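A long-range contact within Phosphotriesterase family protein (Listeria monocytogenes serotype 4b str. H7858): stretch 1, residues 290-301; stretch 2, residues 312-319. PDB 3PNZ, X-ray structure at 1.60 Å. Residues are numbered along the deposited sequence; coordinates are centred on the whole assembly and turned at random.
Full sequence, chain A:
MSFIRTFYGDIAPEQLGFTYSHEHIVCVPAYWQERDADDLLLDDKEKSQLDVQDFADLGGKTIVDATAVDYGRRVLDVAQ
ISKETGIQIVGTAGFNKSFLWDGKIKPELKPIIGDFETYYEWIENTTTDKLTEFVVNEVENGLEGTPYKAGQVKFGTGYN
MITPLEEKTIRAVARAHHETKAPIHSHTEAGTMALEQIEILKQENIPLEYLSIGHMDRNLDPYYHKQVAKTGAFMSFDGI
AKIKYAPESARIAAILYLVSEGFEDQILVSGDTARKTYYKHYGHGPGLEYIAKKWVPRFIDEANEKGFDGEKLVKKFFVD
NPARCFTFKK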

# COMPACT_ATOMS: atom_id res chain seq x y z
N TYR A 290 7.82 -13.48 7.46
CA TYR A 290 8.99 -12.84 8.05
C TYR A 290 8.68 -11.82 9.14
O TYR A 290 9.23 -11.90 10.24
N ILE A 291 7.82 -10.85 8.85
CA ILE A 291 7.61 -9.76 9.79
C ILE A 291 7.02 -10.25 11.11
O ILE A 291 7.55 -9.95 12.18
N ALA A 292 5.93 -11.01 11.03
CA ALA A 292 5.30 -11.56 12.22
C ALA A 292 6.22 -12.52 12.99
O ALA A 292 6.29 -12.49 14.21
N LYS A 293 6.96 -13.35 12.25
CA LYS A 293 7.74 -14.42 12.86
C LYS A 293 9.08 -13.97 13.42
O LYS A 293 9.48 -14.39 14.51
N LYS A 294 9.77 -13.11 12.69
CA LYS A 294 11.14 -12.75 13.02
C LYS A 294 11.36 -11.27 13.37
O LYS A 294 12.09 -10.94 14.31
N TRP A 295 10.74 -10.37 12.61
CA TRP A 295 10.96 -8.94 12.86
C TRP A 295 10.35 -8.48 14.18
O TRP A 295 10.97 -7.75 14.94
N VAL A 296 9.12 -8.93 14.44
CA VAL A 296 8.42 -8.52 15.65
C VAL A 296 9.21 -8.85 16.93
O VAL A 296 9.44 -7.97 17.76
N PRO A 297 9.64 -10.11 17.10
CA PRO A 297 10.41 -10.42 18.31
C PRO A 297 11.69 -9.60 18.42
O PRO A 297 12.07 -9.19 19.51
N ARG A 298 12.36 -9.35 17.30
CA ARG A 298 13.58 -8.55 17.35
C ARG A 298 13.27 -7.11 17.72
O ARG A 298 13.94 -6.51 18.56
N PHE A 299 12.24 -6.54 17.09
CA PHE A 299 11.87 -5.16 17.40
C PHE A 299 11.50 -5.00 18.87
O PHE A 299 11.93 -4.04 19.52
N ILE A 300 10.70 -5.92 19.38
CA ILE A 300 10.30 -5.87 20.78
C ILE A 300 11.54 -5.87 21.67
O ILE A 300 11.68 -5.02 22.56
N ASP A 301 12.46 -6.79 21.40
CA ASP A 301 13.66 -6.93 22.21
C ASP A 301 14.52 -5.69 22.13
O ASP A 301 14.93 -5.14 23.16
N LYS A 312 3.88 -2.72 23.37
CA LYS A 312 2.86 -1.71 23.12
C LYS A 312 3.02 -1.12 21.72
O LYS A 312 2.03 -0.90 21.01
N LEU A 313 4.26 -0.87 21.32
CA LEU A 313 4.54 -0.30 20.01
C LEU A 313 4.13 -1.26 18.90
O LEU A 313 3.55 -0.84 17.90
N VAL A 314 4.42 -2.54 19.06
CA VAL A 314 4.01 -3.53 18.07
C VAL A 314 2.49 -3.56 17.94
O VAL A 314 1.95 -3.65 16.84
N LYS A 315 1.79 -3.46 19.07
CA LYS A 315 0.33 -3.41 19.02
C LYS A 315 -0.15 -2.19 18.24
O LYS A 315 -1.10 -2.28 17.46
N LYS A 316 0.50 -1.05 18.43
CA LYS A 316 0.15 0.14 17.66
C LYS A 316 0.46 -0.03 16.17
O LYS A 316 -0.40 0.23 15.34
N PHE A 317 1.68 -0.47 15.84
CA PHE A 317 2.06 -0.52 14.42
C PHE A 317 1.18 -1.47 13.60
O PHE A 317 0.89 -1.19 12.44
N PHE A 318 0.79 -2.60 14.19
CA PHE A 318 0.08 -3.63 13.43
C PHE A 318 -1.40 -3.75 13.74
O PHE A 318 -2.12 -4.43 13.01
N VAL A 319 -1.85 -3.12 14.82
CA VAL A 319 -3.27 -3.21 15.17
C VAL A 319 -3.93 -1.84 15.28
O VAL A 319 -4.79 -1.50 14.48

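No hydrogen bond or salt bridge joins these two helices; every cross-contact is apolar, and four aromatic residues account for 183 of the 342 Å² buried between them. The axes approach to 10.0 Å at 139° between their N-to-C directions, closer to antiparallel than to perpendicular, and the nearest CA pair, Val296 CA and Val314 CA, lies 7.1 Å apart. That pair marks the centre: Val314 and Val296 (both chi1 t) point toward each other's stretch, and Val314 loses 71 Å², the largest share. Val314 CG1 lies 4.0 Å and Val314 CG2 4.2 Å from Val296 CG1; Val314 CG2 also meets Phe299 CD2 at 3.7 Å and Ile300 CG1 at 3.6 Å. The CA-to-CB bond of Ile300 (m, t) points sideways, but the side chain beyond it comes nearer, with CG1 closest.

Phe299 (t), Leu313 (m, t) and Phe317 (m) all point toward the other stretch. Leu313 CB sits near the Phe299 ring plane, 3.8 Å from Phe299 CE2, and Phe299 CZ reaches Phe317 CE2 at 3.5 Å. Those two rings pair obliquely, with centroids 5.5 Å apart and planes at 59°.

At the other end, Phe318 (m) points toward stretch 1: its CZ lies 3.6 Å from Ile291 CG2 and 3.9 Å from Trp295 CZ3, and its CE2 lies 3.9 Å from Val296 CG2. Ile291 (m, t) points toward stretch 2; Trp295 (t) points sideways, its end nearer. Trp295 NE1 is hydrogen-bonded elsewhere in the structure.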

# COMPACT_ATOMS: atom_id res chain seq x y z
CB TYR A 290 9.88 -12.19 6.99
CG TYR A 290 11.12 -11.59 7.62
CD1 TYR A 290 12.20 -12.39 7.97
CD2 TYR A 290 11.19 -10.23 7.90
CE1 TYR A 290 13.33 -11.84 8.57
CE2 TYR A 290 12.32 -9.68 8.50
CZ TYR A 290 13.38 -10.49 8.83
OH TYR A 290 14.49 -9.94 9.43
CB ILE A 291 6.78 -8.61 9.18
CG1 ILE A 291 7.58 -7.96 8.05
CG2 ILE A 291 6.42 -7.58 10.24
CD1 ILE A 291 6.78 -6.93 7.25
CB ALA A 292 4.00 -12.27 11.83
CB LYS A 293 7.94 -15.55 11.85
CG LYS A 293 8.53 -16.83 12.42
CD LYS A 293 8.65 -17.88 11.33
CE LYS A 293 9.08 -19.22 11.89
NZ LYS A 293 9.15 -20.25 10.82
CB LYS A 294 12.07 -13.15 11.87
CG LYS A 294 12.05 -14.65 11.56
CD LYS A 294 12.96 -14.99 10.39
CE LYS A 294 12.93 -16.47 10.06
NZ LYS A 294 13.69 -16.78 8.81
CB TRP A 295 10.45 -8.08 11.71
CG TRP A 295 10.84 -6.62 11.82
CD1 TRP A 295 12.00 -6.04 11.36
CD2 TRP A 295 10.06 -5.56 12.40
NE1 TRP A 295 11.99 -4.69 11.63
CE2 TRP A 295 10.81 -4.37 12.26
CE3 TRP A 295 8.81 -5.50 13.02
CZ2 TRP A 295 10.35 -3.14 12.73
CZ3 TRP A 295 8.35 -4.27 13.48
CH2 TRP A 295 9.12 -3.11 13.33
CB VAL A 296 6.98 -9.08 15.68
CG1 VAL A 296 6.40 -9.02 17.09
CG2 VAL A 296 6.11 -8.31 14.70
CB PRO A 297 10.72 -11.91 18.16
CG PRO A 297 9.65 -12.43 17.26
CD PRO A 297 9.34 -11.31 16.31
CB ARG A 298 14.34 -8.59 16.03
CG ARG A 298 15.59 -7.73 16.10
CD ARG A 298 15.88 -7.06 14.80
NE ARG A 298 16.69 -5.86 15.00
CZ ARG A 298 17.76 -5.56 14.28
NH1 ARG A 298 18.43 -4.44 14.51
NH2 ARG A 298 18.16 -6.40 13.33
CB PHE A 299 10.72 -4.66 16.53
CG PHE A 299 10.28 -3.28 16.90
CD1 PHE A 299 10.96 -2.17 16.41
CD2 PHE A 299 9.24 -3.08 17.80
CE1 PHE A 299 10.57 -0.89 16.78
CE2 PHE A 299 8.86 -1.80 18.17
CZ PHE A 299 9.53 -0.71 17.66
CB ILE A 300 9.36 -7.03 21.14
CG1 ILE A 300 8.03 -6.86 20.42
CG2 ILE A 300 9.15 -7.09 22.65
CD1 ILE A 300 7.08 -8.04 20.59
CB ASP A 301 14.46 -8.16 21.78
CG ASP A 301 15.58 -8.49 22.74
OD1 ASP A 301 16.72 -8.74 22.28
OD2 ASP A 301 15.33 -8.49 23.97
CB LYS A 312 2.95 -0.58 24.15
CG LYS A 312 1.88 0.49 23.97
CD LYS A 312 2.07 1.64 24.95
CE LYS A 312 0.95 2.66 24.82
NZ LYS A 312 1.10 3.81 25.77
CB LEU A 313 6.02 0.07 19.88
CG LEU A 313 6.41 1.26 20.76
CD1 LEU A 313 7.91 1.47 20.74
CD2 LEU A 313 5.67 2.53 20.32
CB VAL A 314 4.56 -4.93 18.39
CG1 VAL A 314 3.80 -6.00 17.59
CG2 VAL A 314 6.07 -4.98 18.09
CB LYS A 315 -0.26 -3.43 20.43
CG LYS A 315 -1.77 -3.57 20.44
CD LYS A 315 -2.34 -3.23 21.81
CE LYS A 315 -3.83 -2.92 21.71
NZ LYS A 315 -4.56 -4.00 20.99
CB LYS A 316 0.83 1.39 18.23
CG LYS A 316 0.31 1.73 19.62
CD LYS A 316 0.73 3.10 20.08
CE LYS A 316 -0.17 3.56 21.23
NZ LYS A 316 0.15 4.94 21.63
CB PHE A 317 3.54 -0.92 14.23
CG PHE A 317 4.51 -0.03 14.95
CD1 PHE A 317 4.13 1.22 15.43
CD2 PHE A 317 5.82 -0.45 15.16
CE1 PHE A 317 5.03 2.03 16.10
CE2 PHE A 317 6.73 0.36 15.83
CZ PHE A 317 6.33 1.60 16.30
CB PHE A 318 0.75 -5.00 13.61
CG PHE A 318 2.17 -5.04 13.13
CD1 PHE A 318 2.45 -5.23 11.78
CD2 PHE A 318 3.22 -4.89 14.02
CE1 PHE A 318 3.76 -5.28 11.33
CE2 PHE A 318 4.53 -4.92 13.57
CZ PHE A 318 4.79 -5.12 12.22
CB VAL A 319 -3.52 -4.00 16.47
CG1 VAL A 319 -5.02 -4.07 16.76
CG2 VAL A 319 -2.92 -5.39 16.37